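Local structure of beta sliding clamp (2AWA) at residues B[41-46]-B[133-138]; B[29-34]-B[90-95]; B[48-53]-B[79-84]; B[213-218]-B[252-257]. The protein probably forms a ring-shaped head-to-tail dimer around DNA that tethers DNA polymerases and other proteins to it and makes replication processive. All coordinates share one frame; numbering follows the deposited sequence.

Contact 1: residues B[41-46]-B[133-138]; sequences PILSTV and EQYPRI
In the N-terminal domain of the clamp, I42 and L43 of the 3-10 turn that leads into strand 45-50 meet Q134, Y135 and P136 of the irregular segment 133-138. The backbones stay apart, with the CA atoms of I42 and Y135 at 6.7 Å, and side chains make the contact. I42 holds CG1 anti to its backbone N (chi1 -159°), and its CD1 reaches the end of Q134, 3.5 Å from CD. The other branch of I42, CG2, lies 4.1 Å from CD of P136. L43 sends one methyl, CD2, across. It rests 3.8 Å from CG of P136 and also touches CZ and OH of Y135, bridging the proline ring and the phenol end. P136 CD sits over one face of the Y135 ring, offset toward the rim. T45 OG1 comes to the edge of that ring, 3.8 Å from CD2. The same hydroxyl donates to I42 O at 2.8 Å, nearly in line with the C=O bond. T45 N bonds to I42 O as well, so two donors from one residue grip this oxygen and brace the turn. The polar ends find partners elsewhere: Q134 NE2 bonds to D131 O, and Y135 OH bonds to S60 OG. Around the contact, L88 of strand 85-90 touches I42, T45 and Y135, while I58 of strand 54-60 packs on Y135 and I138.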
loop_
_atom_site.group_PDB
_atom_site.type_symbol
_atom_site.label_atom_id
_atom_site.label_comp_id
_atom_site.label_asym_id
_atom_site.label_seq_id
_atom_site.Cartn_x
_atom_site.Cartn_y
_atom_site.Cartn_z
ATOM N N PRO B 41 -1.924 12.664 25.966
ATOM C CA PRO B 41 -3.168 12.309 25.268
ATOM C C PRO B 41 -3.775 13.371 24.342
ATOM O O PRO B 41 -4.262 13.033 23.260
ATOM C CB PRO B 41 -4.140 12.037 26.419
ATOM C CG PRO B 41 -3.287 11.571 27.526
ATOM C CD PRO B 41 -1.977 12.288 27.391
ATOM N N ILE B 42 -3.756 14.630 24.768
ATOM C CA ILE B 42 -4.510 15.672 24.088
ATOM C C ILE B 42 -3.891 16.045 22.753
ATOM O O ILE B 42 -4.522 16.701 21.933
ATOM C CB ILE B 42 -4.650 16.927 24.973
ATOM C CG1 ILE B 42 -5.822 17.796 24.513
ATOM C CG2 ILE B 42 -3.372 17.737 24.990
ATOM C CD1 ILE B 42 -7.161 17.288 24.956
ATOM N N LEU B 43 -2.655 15.622 22.523
ATOM C CA LEU B 43 -1.938 15.998 21.307
ATOM C C LEU B 43 -2.356 15.228 20.054
ATOM O O LEU B 43 -1.888 15.556 18.954
ATOM C CB LEU B 43 -0.437 15.893 21.543
ATOM C CG LEU B 43 0.111 17.006 22.436
ATOM C CD1 LEU B 43 1.610 16.847 22.626
ATOM C CD2 LEU B 43 -0.184 18.370 21.830
ATOM N N SER B 44 -3.250 14.248 20.217
ATOM C CA SER B 44 -3.926 13.582 19.088
ATOM C C SER B 44 -5.047 14.437 18.448
ATOM O O SER B 44 -5.577 14.100 17.393
ATOM C CB SER B 44 -4.502 12.240 19.528
ATOM O OG SER B 44 -5.551 12.396 20.479
ATOM N N THR B 45 -5.402 15.544 19.084
ATOM C CA THR B 45 -6.447 16.402 18.573
ATOM C C THR B 45 -5.846 17.447 17.667
ATOM O O THR B 45 -4.686 17.782 17.817
ATOM C CB THR B 45 -7.237 17.123 19.727
ATOM O OG1 THR B 45 -6.393 18.068 20.410
ATOM C CG2 THR B 45 -7.780 16.113 20.713
ATOM N N VAL B 46 -6.635 17.924 16.709
ATOM C CA VAL B 46 -6.348 19.175 16.044
ATOM C C VAL B 46 -7.093 20.253 16.797
ATOM O O VAL B 46 -8.157 19.994 17.357
ATOM C CB VAL B 46 -6.735 19.195 14.552
ATOM C CG1 VAL B 46 -8.162 18.692 14.311
ATOM C CG2 VAL B 46 -6.533 20.606 13.967
ATOM N N GLU B 133 -8.636 24.937 26.082
ATOM C CA GLU B 133 -7.791 25.594 27.073
ATOM C C GLU B 133 -6.694 24.630 27.549
ATOM O O GLU B 133 -5.599 25.050 27.883
ATOM C CB GLU B 133 -8.651 26.093 28.240
ATOM C CG GLU B 133 -8.105 27.312 28.984
ATOM C CD GLU B 133 -9.118 27.899 29.976
ATOM O OE1 GLU B 133 -10.234 27.347 30.117
ATOM O OE2 GLU B 133 -8.802 28.921 30.619
ATOM N N GLN B 134 -6.986 23.334 27.545
ATOM C CA GLN B 134 -6.011 22.324 27.957
ATOM C C GLN B 134 -4.922 22.069 26.917
ATOM O O GLN B 134 -3.914 21.447 27.238
ATOM C CB GLN B 134 -6.715 21.006 28.275
ATOM C CG GLN B 134 -7.276 20.284 27.063
ATOM C CD GLN B 134 -8.467 19.408 27.416
ATOM O OE1 GLN B 134 -8.372 18.519 28.260
ATOM N NE2 GLN B 134 -9.595 19.660 26.780
ATOM N N TYR B 135 -5.125 22.522 25.678
ATOM C CA TYR B 135 -4.138 22.319 24.626
ATOM C C TYR B 135 -2.930 23.183 24.921
ATOM O O TYR B 135 -3.078 24.350 25.232
ATOM C CB TYR B 135 -4.701 22.665 23.236
ATOM C CG TYR B 135 -3.850 22.111 22.097
ATOM C CD1 TYR B 135 -2.770 22.836 21.589
ATOM C CD2 TYR B 135 -4.098 20.844 21.561
ATOM C CE1 TYR B 135 -1.970 22.324 20.566
ATOM C CE2 TYR B 135 -3.294 20.320 20.530
ATOM C CZ TYR B 135 -2.233 21.070 20.041
ATOM O OH TYR B 135 -1.442 20.579 19.031
ATOM N N PRO B 136 -1.724 22.613 24.829
ATOM C CA PRO B 136 -0.537 23.365 25.164
ATOM C C PRO B 136 -0.216 24.466 24.172
ATOM O O PRO B 136 -0.069 24.192 23.001
ATOM C CB PRO B 136 0.560 22.304 25.106
ATOM C CG PRO B 136 0.063 21.308 24.182
ATOM C CD PRO B 136 -1.391 21.238 24.423
ATOM N N ARG B 137 -0.085 25.696 24.661
ATOM C CA ARG B 137 0.386 26.821 23.850
ATOM C C ARG B 137 1.789 26.550 23.301
ATOM O O ARG B 137 2.602 25.920 23.969
ATOM C CB ARG B 137 0.417 28.094 24.697
ATOM N N ILE B 138 2.070 27.033 22.090
ATOM C CA ILE B 138 3.377 26.822 21.450
ATOM C C ILE B 138 4.333 27.957 21.839
ATOM O O ILE B 138 3.959 29.129 21.770
ATOM C CB ILE B 138 3.257 26.762 19.899
ATOM C CG1 ILE B 138 2.255 25.685 19.464
ATOM C CG2 ILE B 138 4.620 26.484 19.266
ATOM C CD1 ILE B 138 1.853 25.771 17.999
#

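Contact 2: residues B[29-34]-B[90-95]; sequences TTKRAI and EASFFI
K31 and A91 bring the two backbones nearest each other, with 6.9 Å between their CA atoms, where the last part of helix 20-31 and the type I turn K31 to I34 face the N-terminal part of helix 91-100. I34 packs on A91 with both branches. Its CD1 lies 3.6 Å from A91 CB, and its CG2 is close to the same methyl. K31 runs past two residues of the helix. CG is anti to the backbone N (chi1 -152°), and the chain bends at chi2 and again at chi4. The root of the side chain packs on I95, with K31 CB 3.8 Å from I95 CD1. The far end comes to S92, whose OG is 3.1 Å from K31 CE. NZ also turns back to its own segment and makes a weak bond of 3.3 Å to I34 O. The second subunit touches segment 90-95 through its V320, which packs on F93. The chemistry is therefore graded. I34 packs on A91 and the K31 carbons on I95, while the ammonium end lies near the S92 hydroxyl. The N-terminal end of a helix would, if anything, be mildly unfavourable for an ammonium group, so the apolar packing may carry more of this contact than the charge does.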
loop_
_atom_site.group_PDB
_atom_site.type_symbol
_atom_site.label_atom_id
_atom_site.label_comp_id
_atom_site.label_asym_id
_atom_site.label_seq_id
_atom_site.Cartn_x
_atom_site.Cartn_y
_atom_site.Cartn_z
ATOM N N THR B 29 -2.489 18.720 5.902
ATOM C CA THR B 29 -1.201 19.313 6.141
ATOM C C THR B 29 -0.965 19.376 7.623
ATOM O O THR B 29 0.112 19.043 8.082
ATOM C CB THR B 29 -1.146 20.726 5.576
ATOM O OG1 THR B 29 -1.295 20.651 4.172
ATOM C CG2 THR B 29 0.185 21.395 5.879
ATOM N N THR B 30 -1.963 19.819 8.375
ATOM C CA THR B 30 -1.770 19.979 9.814
ATOM C C THR B 30 -1.566 18.625 10.494
ATOM O O THR B 30 -0.750 18.494 11.394
ATOM C CB THR B 30 -2.927 20.745 10.464
ATOM O OG1 THR B 30 -2.991 22.057 9.889
ATOM C CG2 THR B 30 -2.710 20.880 11.953
ATOM N N LYS B 31 -2.283 17.613 10.015
ATOM C CA LYS B 31 -2.180 16.274 10.568
ATOM C C LYS B 31 -0.767 15.705 10.503
ATOM O O LYS B 31 -0.399 14.861 11.287
ATOM C CB LYS B 31 -3.131 15.315 9.858
ATOM C CG LYS B 31 -3.554 14.196 10.781
ATOM C CD LYS B 31 -3.765 12.868 10.091
ATOM C CE LYS B 31 -4.288 11.829 11.111
ATOM N NZ LYS B 31 -3.539 11.816 12.423
ATOM N N ARG B 32 0.030 16.163 9.560
ATOM C CA ARG B 32 1.400 15.682 9.450
ATOM C C ARG B 32 2.216 15.841 10.738
ATOM O O ARG B 32 3.211 15.146 10.912
ATOM C CB ARG B 32 2.098 16.334 8.256
ATOM C CG ARG B 32 1.547 15.806 6.951
ATOM C CD ARG B 32 2.606 15.694 5.892
ATOM N NE ARG B 32 2.184 14.850 4.771
ATOM C CZ ARG B 32 1.412 15.250 3.754
ATOM N NH1 ARG B 32 0.929 16.497 3.685
ATOM N NH2 ARG B 32 1.109 14.386 2.789
ATOM N N ALA B 33 1.781 16.734 11.629
ATOM C CA ALA B 33 2.388 16.884 12.952
ATOM C C ALA B 33 1.584 16.229 14.063
ATOM O O ALA B 33 1.826 16.526 15.217
ATOM C CB ALA B 33 2.583 18.366 13.277
ATOM N N ILE B 34 0.641 15.348 13.737
ATOM C CA ILE B 34 -0.238 14.742 14.740
ATOM C C ILE B 34 -0.183 13.219 14.701
ATOM O O ILE B 34 -0.656 12.606 13.745
ATOM C CB ILE B 34 -1.712 15.140 14.523
ATOM C CG1 ILE B 34 -1.908 16.639 14.727
ATOM C CG2 ILE B 34 -2.629 14.351 15.477
ATOM C CD1 ILE B 34 -3.336 17.117 14.458
ATOM N N GLU B 90 -10.633 15.138 17.723
ATOM C CA GLU B 90 -9.693 14.068 17.416
ATOM C C GLU B 90 -9.443 14.089 15.922
ATOM O O GLU B 90 -10.364 13.953 15.115
ATOM C CB GLU B 90 -10.208 12.722 17.867
ATOM C CG GLU B 90 -10.293 12.607 19.385
ATOM C CD GLU B 90 -8.931 12.470 20.074
ATOM O OE1 GLU B 90 -7.914 12.221 19.379
ATOM O OE2 GLU B 90 -8.887 12.591 21.326
ATOM N N ALA B 91 -8.187 14.294 15.565
ATOM C CA ALA B 91 -7.831 14.649 14.211
ATOM C C ALA B 91 -8.147 13.569 13.186
ATOM O O ALA B 91 -8.821 13.846 12.218
ATOM C CB ALA B 91 -6.347 15.089 14.145
ATOM N N SER B 92 -7.674 12.347 13.372
ATOM C CA SER B 92 -7.952 11.284 12.385
ATOM C C SER B 92 -9.424 11.177 12.075
ATOM O O SER B 92 -9.832 11.275 10.919
ATOM C CB SER B 92 -7.477 9.933 12.875
ATOM O OG SER B 92 -6.090 9.852 12.744
ATOM N N PHE B 93 -10.222 10.984 13.118
ATOM C CA PHE B 93 -11.647 10.800 12.947
ATOM C C PHE B 93 -12.280 11.992 12.210
ATOM O O PHE B 93 -12.957 11.816 11.202
ATOM C CB PHE B 93 -12.310 10.578 14.299
ATOM C CG PHE B 93 -13.704 10.102 14.193
ATOM C CD1 PHE B 93 -13.977 8.894 13.587
ATOM C CD2 PHE B 93 -14.751 10.851 14.680
ATOM C CE1 PHE B 93 -15.270 8.439 13.458
ATOM C CE2 PHE B 93 -16.048 10.395 14.553
ATOM C CZ PHE B 93 -16.300 9.182 13.940
ATOM N N PHE B 94 -12.027 13.201 12.706
ATOM C CA PHE B 94 -12.616 14.405 12.153
ATOM C C PHE B 94 -12.314 14.481 10.684
ATOM O O PHE B 94 -13.225 14.655 9.852
ATOM C CB PHE B 94 -12.056 15.645 12.860
ATOM C CG PHE B 94 -12.526 16.943 12.277
ATOM C CD1 PHE B 94 -13.878 17.203 12.119
ATOM C CD2 PHE B 94 -11.612 17.923 11.908
ATOM C CE1 PHE B 94 -14.314 18.420 11.593
ATOM C CE2 PHE B 94 -12.035 19.149 11.396
ATOM C CZ PHE B 94 -13.383 19.393 11.229
ATOM N N ILE B 95 -11.032 14.321 10.368
ATOM C CA ILE B 95 -10.573 14.354 8.983
ATOM C C ILE B 95 -11.267 13.326 8.109
ATOM O O ILE B 95 -11.710 13.667 7.019
ATOM C CB ILE B 95 -9.048 14.226 8.870
ATOM C CG1 ILE B 95 -8.421 15.535 9.366
ATOM C CG2 ILE B 95 -8.641 13.953 7.423
ATOM C CD1 ILE B 95 -6.901 15.539 9.489
#

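Contact 3: residues B[48-53]-B[79-84]; sequences IDVTNE and LLITSL
V50 and L84 meet where the sheet of strands 80-83 and 15-19 comes up against the sheet that runs on from the N-terminal into the central domain. V50 ends strand 45-50. L84 lies between strand 80-83, in the first sheet, and strand 85-90, which pairs with strand 45-50 in the second. The CA atoms of V50 and L84 are 5.1 Å apart. The tight part is here. L84 lays its CB 3.4 Å from V50 O. Its CG is anti to the carbonyl carbon (chi1 -49°), and CD2 reaches the peptide between T51 and N52, 3.5 Å from N52 N. V50 has CG1 anti to its backbone N (chi1 177°). This methyl lies 4.0 Å from I81 CG2, and the two side chains pass antiparallel to one another. S83 O is also close to V50 CG1. Beyond V50 the contact opens toward solvent. T51 and N52 are exposed and point CB away from 79-84. Of the N52 side chain, OD1 comes nearest, 4.0 Å from L84 CD2. T51 OG1 is bonded to G54 O within its own turn. On the other segment, T82 and S83 form a classic beta bulge opposite H15, just before the chain leaves for the second sheet. I81 also packs on F16, but in segment 48-53 its CD1 meets backbone, 3.5 Å from T51 O.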
loop_
_atom_site.group_PDB
_atom_site.type_symbol
_atom_site.label_atom_id
_atom_site.label_comp_id
_atom_site.label_asym_id
_atom_site.label_seq_id
_atom_site.Cartn_x
_atom_site.Cartn_y
_atom_site.Cartn_z
ATOM N N ILE B 48 -8.620 24.153 16.580
ATOM C CA ILE B 48 -9.235 24.997 15.563
ATOM C C ILE B 48 -9.616 26.333 16.170
ATOM O O ILE B 48 -10.643 26.440 16.849
ATOM C CB ILE B 48 -10.495 24.327 14.992
ATOM C CG1 ILE B 48 -10.124 23.001 14.347
ATOM C CG2 ILE B 48 -11.186 25.215 13.953
ATOM C CD1 ILE B 48 -11.307 22.139 14.117
ATOM N N ASP B 49 -8.782 27.339 15.928
ATOM C CA ASP B 49 -9.041 28.706 16.362
ATOM C C ASP B 49 -9.689 29.463 15.226
ATOM O O ASP B 49 -9.211 29.414 14.101
ATOM C CB ASP B 49 -7.742 29.413 16.736
ATOM C CG ASP B 49 -7.335 29.161 18.171
ATOM O OD1 ASP B 49 -8.098 29.569 19.087
ATOM O OD2 ASP B 49 -6.244 28.577 18.381
ATOM N N VAL B 50 -10.765 30.175 15.530
ATOM C CA VAL B 50 -11.522 30.875 14.528
ATOM C C VAL B 50 -11.584 32.324 14.929
ATOM O O VAL B 50 -12.201 32.653 15.935
ATOM C CB VAL B 50 -12.944 30.326 14.438
ATOM C CG1 VAL B 50 -13.767 31.137 13.428
ATOM C CG2 VAL B 50 -12.909 28.863 14.073
ATOM N N THR B 51 -10.941 33.182 14.140
ATOM C CA THR B 51 -10.926 34.615 14.386
ATOM C C THR B 51 -11.570 35.345 13.214
ATOM O O THR B 51 -11.948 34.724 12.222
ATOM C CB THR B 51 -9.479 35.144 14.605
ATOM O OG1 THR B 51 -8.658 34.815 13.479
ATOM C CG2 THR B 51 -8.870 34.540 15.868
ATOM N N ASN B 52 -11.711 36.666 13.348
ATOM C CA ASN B 52 -12.251 37.499 12.271
ATOM C C ASN B 52 -11.496 37.330 10.952
ATOM O O ASN B 52 -12.114 37.231 9.882
ATOM C CB ASN B 52 -12.252 38.978 12.677
ATOM C CG ASN B 52 -13.548 39.396 13.342
ATOM O OD1 ASN B 52 -14.627 38.910 12.988
ATOM N ND2 ASN B 52 -13.453 40.310 14.305
ATOM N N GLU B 53 -10.167 37.282 11.037
ATOM C CA GLU B 53 -9.331 37.233 9.844
ATOM C C GLU B 53 -9.417 35.862 9.162
ATOM O O GLU B 53 -9.251 35.761 7.950
ATOM C CB GLU B 53 -7.872 37.600 10.178
ATOM C CG GLU B 53 -7.665 38.938 10.963
ATOM C CD GLU B 53 -8.512 40.101 10.450
ATOM N N LEU B 79 -14.801 31.054 2.478
ATOM C CA LEU B 79 -14.856 31.001 3.932
ATOM C C LEU B 79 -15.718 32.127 4.446
ATOM O O LEU B 79 -15.365 33.292 4.275
ATOM C CB LEU B 79 -13.451 31.122 4.515
ATOM C CG LEU B 79 -13.306 31.223 6.040
ATOM C CD1 LEU B 79 -14.029 30.093 6.788
ATOM C CD2 LEU B 79 -11.825 31.230 6.410
ATOM N N LEU B 80 -16.855 31.774 5.052
ATOM C CA LEU B 80 -17.758 32.747 5.672
ATOM C C LEU B 80 -17.834 32.484 7.188
ATOM O O LEU B 80 -18.281 31.427 7.628
ATOM C CB LEU B 80 -19.142 32.716 5.015
ATOM C CG LEU B 80 -19.952 34.032 5.078
ATOM N N ILE B 81 -17.377 33.458 7.974
ATOM C CA ILE B 81 -17.260 33.325 9.424
ATOM C C ILE B 81 -18.347 34.139 10.104
ATOM O O ILE B 81 -18.448 35.348 9.876
ATOM C CB ILE B 81 -15.861 33.789 9.903
ATOM C CG1 ILE B 81 -14.795 32.805 9.404
ATOM C CG2 ILE B 81 -15.794 33.912 11.437
ATOM C CD1 ILE B 81 -13.390 33.391 9.368
ATOM N N THR B 82 -19.148 33.472 10.937
ATOM C CA THR B 82 -20.308 34.087 11.608
ATOM C C THR B 82 -20.044 34.282 13.103
ATOM O O THR B 82 -20.408 35.329 13.667
ATOM C CB THR B 82 -21.580 33.219 11.456
ATOM O OG1 THR B 82 -21.622 32.646 10.142
ATOM C CG2 THR B 82 -22.834 34.035 11.696
ATOM N N SER B 83 -19.425 33.282 13.741
ATOM C CA SER B 83 -19.063 33.378 15.158
ATOM C C SER B 83 -17.659 32.863 15.412
ATOM O O SER B 83 -17.266 31.855 14.845
ATOM C CB SER B 83 -20.045 32.601 16.030
ATOM O OG SER B 83 -21.340 33.156 15.996
ATOM N N LEU B 84 -16.930 33.559 16.290
ATOM C CA LEU B 84 -15.558 33.190 16.660
ATOM C C LEU B 84 -15.540 32.091 17.725
ATOM O O LEU B 84 -16.567 31.785 18.331
ATOM C CB LEU B 84 -14.795 34.407 17.206
ATOM C CG LEU B 84 -14.848 35.708 16.398
ATOM C CD1 LEU B 84 -13.863 36.742 16.974
ATOM C CD2 LEU B 84 -14.584 35.445 14.909
#

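Contact 4: residues B[213-218]-B[252-257]; sequences VVIPSR and FYTRLL
V214 and L257 are joined by the backbone bond of the contact: L257 N donates to V214 O at 3.0 Å, in a nearly straight bond (173°). Strands 213-216 and 252-255 themselves run across each other, at 105° between their directions. Side chains interlock around this bond. V214 has CG1 anti to its backbone N (chi1 -176°), which puts that methyl 3.8 Å from L257 CD1. The V214 side chain stands roughly perpendicular to that of L257. The same CD1 leans on the P216 ring, 4.1 Å from CG. L256 holds CG anti to its carbonyl carbon and splits its methyls between two neighbours. CD1 goes to V213 CG1 at 3.8 Å, and CD2 goes to I215 CG1 at 3.9 Å. I215 runs alongside L256 in the same direction. P216 presses CD close to R255 O, at 3.1 Å. R255 O accepts a hydrogen bond from T254 OG1, in the carbonyl plane on a lone pair, and the threonine hydroxyl is bonded to S219 OG of helix 217-226 too. A water bridges the segments, accepting from V214 N at 2.7 Å and donating to L257 O. Most of the touching residues are buried. Within the central domain, the contact ties an edge strand of one sheet to the end of strand 250-255 and the residues just after it, at the strand-to-helix junction of the DNA-clamp fold.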
loop_
_atom_site.group_PDB
_atom_site.type_symbol
_atom_site.label_atom_id
_atom_site.label_comp_id
_atom_site.label_asym_id
_atom_site.label_seq_id
_atom_site.Cartn_x
_atom_site.Cartn_y
_atom_site.Cartn_z
ATOM N N VAL B 213 23.327 24.748 13.704
ATOM C CA VAL B 213 22.229 24.012 14.322
ATOM C C VAL B 213 22.245 22.549 13.903
ATOM O O VAL B 213 22.897 22.170 12.928
ATOM C CB VAL B 213 20.862 24.656 13.986
ATOM C CG1 VAL B 213 20.810 26.104 14.508
ATOM C CG2 VAL B 213 20.601 24.646 12.495
ATOM N N VAL B 214 21.543 21.723 14.664
ATOM C CA VAL B 214 21.337 20.335 14.296
ATOM C C VAL B 214 19.845 20.078 14.300
ATOM O O VAL B 214 19.182 20.271 15.334
ATOM C CB VAL B 214 22.063 19.360 15.250
ATOM C CG1 VAL B 214 21.895 17.925 14.775
ATOM C CG2 VAL B 214 23.537 19.680 15.319
ATOM N N ILE B 215 19.317 19.641 13.153
ATOM C CA ILE B 215 17.885 19.501 12.987
ATOM C C ILE B 215 17.497 18.031 12.854
ATOM O O ILE B 215 17.977 17.361 11.971
ATOM C CB ILE B 215 17.399 20.267 11.739
ATOM C CG1 ILE B 215 17.885 21.718 11.771
ATOM C CG2 ILE B 215 15.869 20.233 11.636
ATOM C CD1 ILE B 215 17.771 22.423 10.431
ATOM N N PRO B 216 16.590 17.531 13.702
ATOM C CA PRO B 216 16.241 16.107 13.548
ATOM C C PRO B 216 15.896 15.744 12.118
ATOM O O PRO B 216 15.230 16.504 11.450
ATOM C CB PRO B 216 15.014 15.948 14.462
ATOM C CG PRO B 216 15.189 17.011 15.499
ATOM C CD PRO B 216 15.854 18.162 14.812
ATOM N N SER B 217 16.361 14.598 11.644
ATOM C CA SER B 217 16.096 14.202 10.252
ATOM C C SER B 217 14.631 13.934 10.009
ATOM O O SER B 217 14.155 14.216 8.930
ATOM C CB SER B 217 16.923 12.994 9.839
ATOM O OG SER B 217 16.644 11.925 10.707
ATOM N N ARG B 218 13.917 13.405 11.006
ATOM C CA ARG B 218 12.467 13.194 10.904
ATOM C C ARG B 218 11.710 14.507 10.708
ATOM O O ARG B 218 10.730 14.563 9.971
ATOM C CB ARG B 218 11.930 12.474 12.146
ATOM C CG ARG B 218 10.430 12.165 12.099
ATOM C CD ARG B 218 9.954 11.261 13.274
ATOM N NE ARG B 218 10.352 9.843 13.163
ATOM C CZ ARG B 218 11.115 9.196 14.047
ATOM N N PHE B 252 5.878 26.200 10.762
ATOM C CA PHE B 252 6.339 24.851 11.067
ATOM C C PHE B 252 7.524 24.976 12.011
ATOM O O PHE B 252 8.598 25.454 11.611
ATOM C CB PHE B 252 6.737 24.185 9.752
ATOM C CG PHE B 252 7.340 22.825 9.889
ATOM C CD1 PHE B 252 6.558 21.725 10.162
ATOM C CD2 PHE B 252 8.686 22.624 9.647
ATOM C CE1 PHE B 252 7.114 20.453 10.239
ATOM C CE2 PHE B 252 9.245 21.337 9.715
ATOM C CZ PHE B 252 8.452 20.266 10.016
ATOM N N TYR B 253 7.307 24.610 13.274
ATOM C CA TYR B 253 8.366 24.664 14.295
ATOM C C TYR B 253 8.905 23.261 14.530
ATOM O O TYR B 253 8.182 22.291 14.423
ATOM C CB TYR B 253 7.846 25.177 15.632
ATOM C CG TYR B 253 7.143 26.497 15.614
ATOM C CD1 TYR B 253 5.831 26.596 15.169
ATOM C CD2 TYR B 253 7.764 27.643 16.104
ATOM C CE1 TYR B 253 5.161 27.821 15.173
ATOM C CE2 TYR B 253 7.110 28.866 16.110
ATOM C CZ TYR B 253 5.808 28.948 15.639
ATOM O OH TYR B 253 5.161 30.159 15.643
ATOM N N THR B 254 10.180 23.173 14.854
ATOM C CA THR B 254 10.803 21.918 15.243
ATOM C C THR B 254 11.804 22.197 16.332
ATOM O O THR B 254 12.347 23.309 16.459
ATOM C CB THR B 254 11.530 21.199 14.045
ATOM O OG1 THR B 254 12.240 20.048 14.517
ATOM C CG2 THR B 254 12.520 22.111 13.329
ATOM N N ARG B 255 12.049 21.168 17.121
ATOM C CA ARG B 255 13.104 21.196 18.107
ATOM C C ARG B 255 14.432 21.098 17.396
ATOM O O ARG B 255 14.528 20.563 16.297
ATOM C CB ARG B 255 12.984 20.018 19.063
ATOM C CG ARG B 255 11.818 20.116 20.012
ATOM C CD ARG B 255 11.526 18.765 20.627
ATOM N NE ARG B 255 12.586 18.325 21.528
ATOM C CZ ARG B 255 12.686 18.675 22.809
ATOM N NH1 ARG B 255 11.788 19.486 23.363
ATOM N NH2 ARG B 255 13.694 18.211 23.541
ATOM N N LEU B 256 15.442 21.648 18.046
ATOM C CA LEU B 256 16.817 21.449 17.676
ATOM C C LEU B 256 17.430 20.453 18.645
ATOM O O LEU B 256 16.992 20.311 19.783
ATOM C CB LEU B 256 17.552 22.789 17.728
ATOM C CG LEU B 256 17.051 23.795 16.680
ATOM C CD1 LEU B 256 17.835 25.103 16.723
ATOM C CD2 LEU B 256 17.095 23.179 15.271
ATOM N N LEU B 257 18.462 19.774 18.191
ATOM C CA LEU B 257 19.230 18.906 19.058
ATOM C C LEU B 257 20.363 19.663 19.739
ATOM O O LEU B 257 21.287 20.095 19.097
ATOM C CB LEU B 257 19.785 17.744 18.244
ATOM C CG LEU B 257 18.658 16.852 17.725
ATOM C CD1 LEU B 257 19.078 16.075 16.497
ATOM C CD2 LEU B 257 18.191 15.928 18.807
HETATM O O HOH W 1 20.852 22.388 17.200
#

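How the contacts relate
From the N terminus, segment 29-34 opens contact 2, then 41-46 opens contact 1 and 48-53 opens contact 3. Contact 3 closes first, at 79-84. Contact 2 closes at 90-95 and contact 1 at 133-138, so contacts 1 and 2 cross, and contact 3 lies within the spans of both. Contacts 1 and 2 also touch: S44 probably bonds to E90 and, through its backbone, to A91. F94 of contact 2 packs on I48 of contact 3. Together these three tie helices 20-31 and 91-100 to the two sheets of the N-terminal domain, one of them shared with the central domain. Contact 4 follows in series in the central domain, and I138 of contact 1 packs on its Y253.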